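Local atomic coordinates of protein adenylyltransferase (Bartonella henselae str. Houston-1, PDB entry 5NH2), a protein that transfers the AMP moiety of ATP onto tyrosine or threonine hydroxyls of host target proteins, a modification that serves bacterial virulence. Residues N103-L115 against F144-G156. Residues are numbered along the deposited sequence; the frame is centred on the assembly and turned at random.
With MG (magnesium ion), chain C.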
loop_
_atom_site.group_PDB
_atom_site.type_symbol
_atom_site.label_atom_id
_atom_site.label_comp_id
_atom_site.label_asym_id
_atom_site.label_seq_id
_atom_site.Cartn_x
_atom_site.Cartn_y
_atom_site.Cartn_z
ATOM N N ASN A 103 19.222 6.120 5.269
ATOM C CA ASN A 103 19.848 7.208 4.520
ATOM C C ASN A 103 18.894 8.374 4.254
ATOM O O ASN A 103 19.273 9.422 3.732
ATOM C CB ASN A 103 20.406 6.613 3.226
ATOM C CG ASN A 103 20.902 5.193 3.434
ATOM O OD1 ASN A 103 20.341 4.459 4.250
ATOM N ND2 ASN A 103 21.969 4.807 2.726
ATOM N N ALA A 104 17.656 8.199 4.647
ATOM C CA ALA A 104 16.616 9.216 4.581
ATOM C C ALA A 104 16.291 9.667 3.156
ATOM O O ALA A 104 16.587 8.976 2.171
ATOM C CB ALA A 104 17.066 10.350 5.484
ATOM N N PHE A 105 15.801 10.886 3.041
ATOM C CA PHE A 105 14.947 11.318 1.957
ATOM C C PHE A 105 15.661 12.393 1.161
ATOM O O PHE A 105 16.572 13.059 1.659
ATOM C CB PHE A 105 13.598 11.892 2.453
ATOM C CG PHE A 105 12.763 10.928 3.237
ATOM C CD1 PHE A 105 12.568 9.615 2.793
ATOM C CD2 PHE A 105 12.140 11.345 4.428
ATOM C CE1 PHE A 105 11.756 8.713 3.546
ATOM C CE2 PHE A 105 11.350 10.488 5.169
ATOM C CZ PHE A 105 11.154 9.153 4.746
ATOM N N ALA A 106 15.250 12.514 -0.102
ATOM C CA ALA A 106 15.832 13.511 -0.973
ATOM C C ALA A 106 15.586 14.898 -0.380
ATOM O O ALA A 106 14.557 15.154 0.268
ATOM C CB ALA A 106 15.216 13.385 -2.377
ATOM N N ILE A 107 16.534 15.797 -0.624
ATOM C CA ILE A 107 16.535 17.133 -0.037
ATOM C C ILE A 107 16.431 18.188 -1.157
ATOM O O ILE A 107 17.261 18.223 -2.088
ATOM C CB ILE A 107 17.792 17.316 0.840
ATOM C CG1 ILE A 107 17.679 16.432 2.100
ATOM C CG2 ILE A 107 18.029 18.776 1.205
ATOM C CD1 ILE A 107 18.931 16.473 2.979
ATOM N N GLY A 108 15.377 19.012 -1.102
ATOM C CA GLY A 108 15.313 20.189 -1.964
ATOM C C GLY A 108 15.387 19.860 -3.453
ATOM O O GLY A 108 14.559 19.109 -4.000
ATOM N N ASP A 109 16.385 20.438 -4.135
ATOM C CA ASP A 109 16.507 20.262 -5.578
ATOM C C ASP A 109 16.647 18.784 -5.977
ATOM O O ASP A 109 16.278 18.434 -7.107
ATOM C CB ASP A 109 17.680 21.112 -6.090
ATOM C CG ASP A 109 17.266 22.567 -6.436
ATOM O OD1 ASP A 109 16.356 23.121 -5.786
ATOM O OD2 ASP A 109 17.843 23.165 -7.374
ATOM N N GLU A 110 17.120 17.911 -5.056
ATOM C CA GLU A 110 17.183 16.469 -5.324
ATOM C C GLU A 110 15.804 15.880 -5.576
ATOM O O GLU A 110 15.668 14.949 -6.374
ATOM C CB GLU A 110 17.830 15.706 -4.156
ATOM C CG GLU A 110 19.254 16.137 -3.771
ATOM C CD GLU A 110 19.798 15.313 -2.599
ATOM O OE1 GLU A 110 21.029 15.406 -2.328
ATOM O OE2 GLU A 110 18.991 14.572 -1.956
ATOM N N ILE A 111 14.784 16.336 -4.840
ATOM C CA ILE A 111 13.407 15.925 -5.144
ATOM C C ILE A 111 13.076 16.252 -6.591
ATOM O O ILE A 111 12.633 15.381 -7.361
ATOM C CB ILE A 111 12.402 16.598 -4.183
ATOM C CG1 ILE A 111 12.685 16.201 -2.738
ATOM C CG2 ILE A 111 10.935 16.264 -4.562
ATOM C CD1 ILE A 111 12.358 17.329 -1.781
ATOM N N GLN A 112 13.356 17.499 -6.993
ATOM C CA GLN A 112 12.926 17.965 -8.302
ATOM C C GLN A 112 13.586 17.152 -9.402
ATOM O O GLN A 112 12.904 16.615 -10.286
ATOM C CB GLN A 112 13.251 19.455 -8.471
ATOM C CG GLN A 112 12.857 20.023 -9.873
ATOM C CD GLN A 112 11.340 20.200 -10.058
ATOM O OE1 GLN A 112 10.837 20.114 -11.175
ATOM N NE2 GLN A 112 10.618 20.464 -8.966
ATOM N N GLU A 113 14.918 17.041 -9.348
ATOM C CA GLU A 113 15.664 16.219 -10.288
ATOM C C GLU A 113 15.092 14.805 -10.346
ATOM O O GLU A 113 14.791 14.288 -11.439
ATOM C CB GLU A 113 17.133 16.167 -9.876
ATOM C CG GLU A 113 17.863 17.503 -9.850
ATOM C CD GLU A 113 19.204 17.402 -9.112
ATOM O OE1 GLU A 113 19.571 18.340 -8.371
ATOM O OE2 GLU A 113 19.887 16.362 -9.260
ATOM N N GLY A 114 14.881 14.193 -9.163
ATOM C CA GLY A 114 14.354 12.842 -9.125
ATOM C C GLY A 114 13.023 12.732 -9.850
ATOM O O GLY A 114 12.812 11.799 -10.643
ATOM N N LEU A 115 12.122 13.714 -9.641
ATOM C CA LEU A 115 10.807 13.569 -10.279
ATOM C C LEU A 115 10.922 13.733 -11.786
ATOM O O LEU A 115 10.274 12.995 -12.545
ATOM C CB LEU A 115 9.799 14.553 -9.713
ATOM C CG LEU A 115 9.421 14.251 -8.274
ATOM C CD1 LEU A 115 8.681 15.437 -7.640
ATOM C CD2 LEU A 115 8.596 12.932 -8.246
ATOM N N PHE A 144 9.896 2.341 -8.148
ATOM C CA PHE A 144 9.280 2.338 -6.831
ATOM C C PHE A 144 10.316 2.658 -5.745
ATOM O O PHE A 144 10.035 3.437 -4.826
ATOM C CB PHE A 144 8.608 0.978 -6.604
ATOM C CG PHE A 144 7.838 0.837 -5.259
ATOM C CD1 PHE A 144 6.472 1.006 -5.205
ATOM C CD2 PHE A 144 8.488 0.442 -4.111
ATOM C CE1 PHE A 144 5.736 0.842 -4.000
ATOM C CE2 PHE A 144 7.784 0.289 -2.912
ATOM C CZ PHE A 144 6.395 0.486 -2.860
ATOM N N ASN A 145 11.527 2.095 -5.850
ATOM C CA ASN A 145 12.587 2.415 -4.898
ATOM C C ASN A 145 12.927 3.894 -4.969
ATOM O O ASN A 145 13.058 4.569 -3.929
ATOM C CB ASN A 145 13.850 1.584 -5.176
ATOM C CG ASN A 145 13.653 0.090 -4.952
ATOM O OD1 ASN A 145 12.665 -0.329 -4.332
ATOM N ND2 ASN A 145 14.593 -0.731 -5.477
ATOM N N SER A 146 13.036 4.427 -6.190
ATOM C CA SER A 146 13.354 5.850 -6.325
ATOM C C SER A 146 12.262 6.747 -5.708
ATOM O O SER A 146 12.561 7.685 -4.948
ATOM C CB SER A 146 13.573 6.208 -7.793
ATOM O OG SER A 146 13.458 7.605 -7.938
ATOM N N LEU A 147 10.989 6.484 -6.031
ATOM C CA LEU A 147 9.916 7.263 -5.399
ATOM C C LEU A 147 9.905 7.093 -3.885
ATOM O O LEU A 147 9.495 8.010 -3.166
ATOM C CB LEU A 147 8.545 6.860 -5.949
ATOM C CG LEU A 147 7.374 7.792 -5.662
ATOM C CD1 LEU A 147 7.705 9.183 -6.207
ATOM C CD2 LEU A 147 6.107 7.254 -6.311
ATOM N N ASN A 148 10.325 5.918 -3.384
ATOM C CA ASN A 148 10.418 5.737 -1.934
ATOM C C ASN A 148 11.384 6.735 -1.330
ATOM O O ASN A 148 11.104 7.318 -0.276
ATOM C CB ASN A 148 10.887 4.327 -1.575
ATOM C CG ASN A 148 9.894 3.593 -0.748
ATOM O OD1 ASN A 148 8.691 3.790 -0.900
ATOM N ND2 ASN A 148 10.377 2.730 0.138
ATOM N N GLN A 149 12.553 6.901 -1.974
ATOM C CA GLN A 149 13.574 7.807 -1.469
ATOM C C GLN A 149 13.158 9.267 -1.635
ATOM O O GLN A 149 13.491 10.109 -0.786
ATOM C CB GLN A 149 14.908 7.529 -2.173
ATOM C CG GLN A 149 16.111 8.224 -1.531
ATOM C CD GLN A 149 16.469 9.539 -2.240
ATOM O OE1 GLN A 149 15.960 9.819 -3.335
ATOM N NE2 GLN A 149 17.352 10.345 -1.619
ATOM N N LEU A 150 12.414 9.579 -2.697
ATOM C CA LEU A 150 12.111 10.969 -2.985
ATOM C C LEU A 150 11.071 11.501 -2.001
ATOM O O LEU A 150 11.282 12.551 -1.376
ATOM C CB LEU A 150 11.674 11.110 -4.445
ATOM C CG LEU A 150 12.606 10.845 -5.663
ATOM C CD1 LEU A 150 11.772 10.971 -6.981
ATOM C CD2 LEU A 150 13.919 11.724 -5.742
ATOM N N HIS A 151 9.978 10.739 -1.781
ATOM C CA HIS A 151 9.053 10.943 -0.660
ATOM C C HIS A 151 8.583 12.389 -0.751
ATOM O O HIS A 151 8.817 13.196 0.156
ATOM C CB HIS A 151 9.790 10.620 0.658
ATOM C CG HIS A 151 8.915 10.540 1.867
ATOM N ND1 HIS A 151 8.232 9.393 2.223
ATOM C CD2 HIS A 151 8.647 11.456 2.835
ATOM C CE1 HIS A 151 7.557 9.617 3.344
ATOM N NE2 HIS A 151 7.774 10.868 3.724
ATOM N N PRO A 152 8.077 12.778 -1.917
ATOM C CA PRO A 152 7.998 14.206 -2.248
ATOM C C PRO A 152 6.900 14.981 -1.540
ATOM O O PRO A 152 6.865 16.208 -1.745
ATOM C CB PRO A 152 7.763 14.222 -3.779
ATOM C CG PRO A 152 6.983 12.956 -4.059
ATOM C CD PRO A 152 7.516 11.913 -2.991
ATOM N N PHE A 153 5.940 14.339 -0.845
ATOM C CA PHE A 153 4.849 15.073 -0.199
ATOM C C PHE A 153 5.117 15.268 1.291
ATOM O O PHE A 153 5.883 14.529 1.908
ATOM C CB PHE A 153 3.472 14.398 -0.386
ATOM C CG PHE A 153 3.082 14.237 -1.825
ATOM C CD1 PHE A 153 2.501 15.287 -2.512
ATOM C CD2 PHE A 153 3.345 13.044 -2.502
ATOM C CE1 PHE A 153 2.164 15.163 -3.848
ATOM C CE2 PHE A 153 3.023 12.910 -3.853
ATOM C CZ PHE A 153 2.429 13.962 -4.536
ATOM N N ARG A 154 4.528 16.338 1.839
ATOM C CA ARG A 154 4.590 16.587 3.275
ATOM C C ARG A 154 3.993 15.435 4.085
ATOM O O ARG A 154 4.525 15.085 5.151
ATOM C CB ARG A 154 3.882 17.903 3.603
ATOM C CG ARG A 154 3.759 18.139 5.078
ATOM C CD ARG A 154 5.126 18.140 5.724
ATOM N NE ARG A 154 5.078 18.473 7.146
ATOM C CZ ARG A 154 4.974 17.568 8.114
ATOM N NH1 ARG A 154 4.892 16.278 7.812
ATOM N NH2 ARG A 154 4.953 17.948 9.389
ATOM N N GLU A 155 2.867 14.866 3.622
ATOM C CA GLU A 155 2.232 13.695 4.228
ATOM C C GLU A 155 1.382 12.962 3.168
ATOM O O GLU A 155 0.965 13.558 2.165
ATOM C CB GLU A 155 1.397 14.122 5.441
ATOM C CG GLU A 155 0.643 12.995 6.155
ATOM C CD GLU A 155 1.492 12.224 7.153
ATOM O OE1 GLU A 155 2.084 12.871 8.050
ATOM O OE2 GLU A 155 1.552 10.971 7.036
ATOM N N GLY A 156 1.145 11.650 3.395
ATOM C CA GLY A 156 0.455 10.802 2.444
ATOM C C GLY A 156 1.298 10.189 1.315
ATOM O O GLY A 156 0.744 9.852 0.246
HETATM MG MG MG C . 1.014 8.987 5.743
HETATM O O HOH W 1 13.532 8.938 -10.333
#
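Phe105 and His151 stack face to face in the Fic domain, where the loop leading into helix 109-124 passes the start of the HPFREGNGR sequence, the Fic signature loop that follows helix 133-150. The stack is almost perfectly parallel: the planes differ by 2° and the Phe105 and His151 ring centroids lie 3.9 Å apart. With CG of His151 anti to the backbone N (chi1 -169°), the imidazole lies over the phenyl face; His151 CB, placed by the backbone, meets the same face as a CH-pi contact. Phe105 also touches Arg98, inferred by similarity to bind ATP.

One direct backbone hydrogen bond fixes the loop to the helix end: Ala106 N donates to Gln149 O over 3.1 Å, fairly straight at 158°, with the donor tilted from the carbonyl plane. The same oxygen receives a CA-H...O contact, Phe105 CA lying 3.3 Å from Gln149 O, and sits near the plane of the phenyl ring at its edge.

Apolar packing joins the two helices; the axes of 109-115 and 144-150 come within 10.2 Å at their closest and run nearly antiparallel. Leu150 CD2 rests on the bare Gly114 CA at 3.6 Å, while Leu150 CD1 meets Leu115 CD2. Pro152 CB fills in beside them, 3.9 Å from Ile111 CG2, and also reaches Leu115 CD1. One turn earlier in helix 133-150, a water donates to Gly114 O and is hydrogen-bonded to Ser146 OG.

Arg79 hydrogen-bonds through NH2 to Ala106 O and through NE to His151 O, tying both segments to the same side chain. Beyond the packed region the signature loop reaches the experimentally established ATP site, where Glu155 OE2 binds the magnesium ion at 2.4 Å.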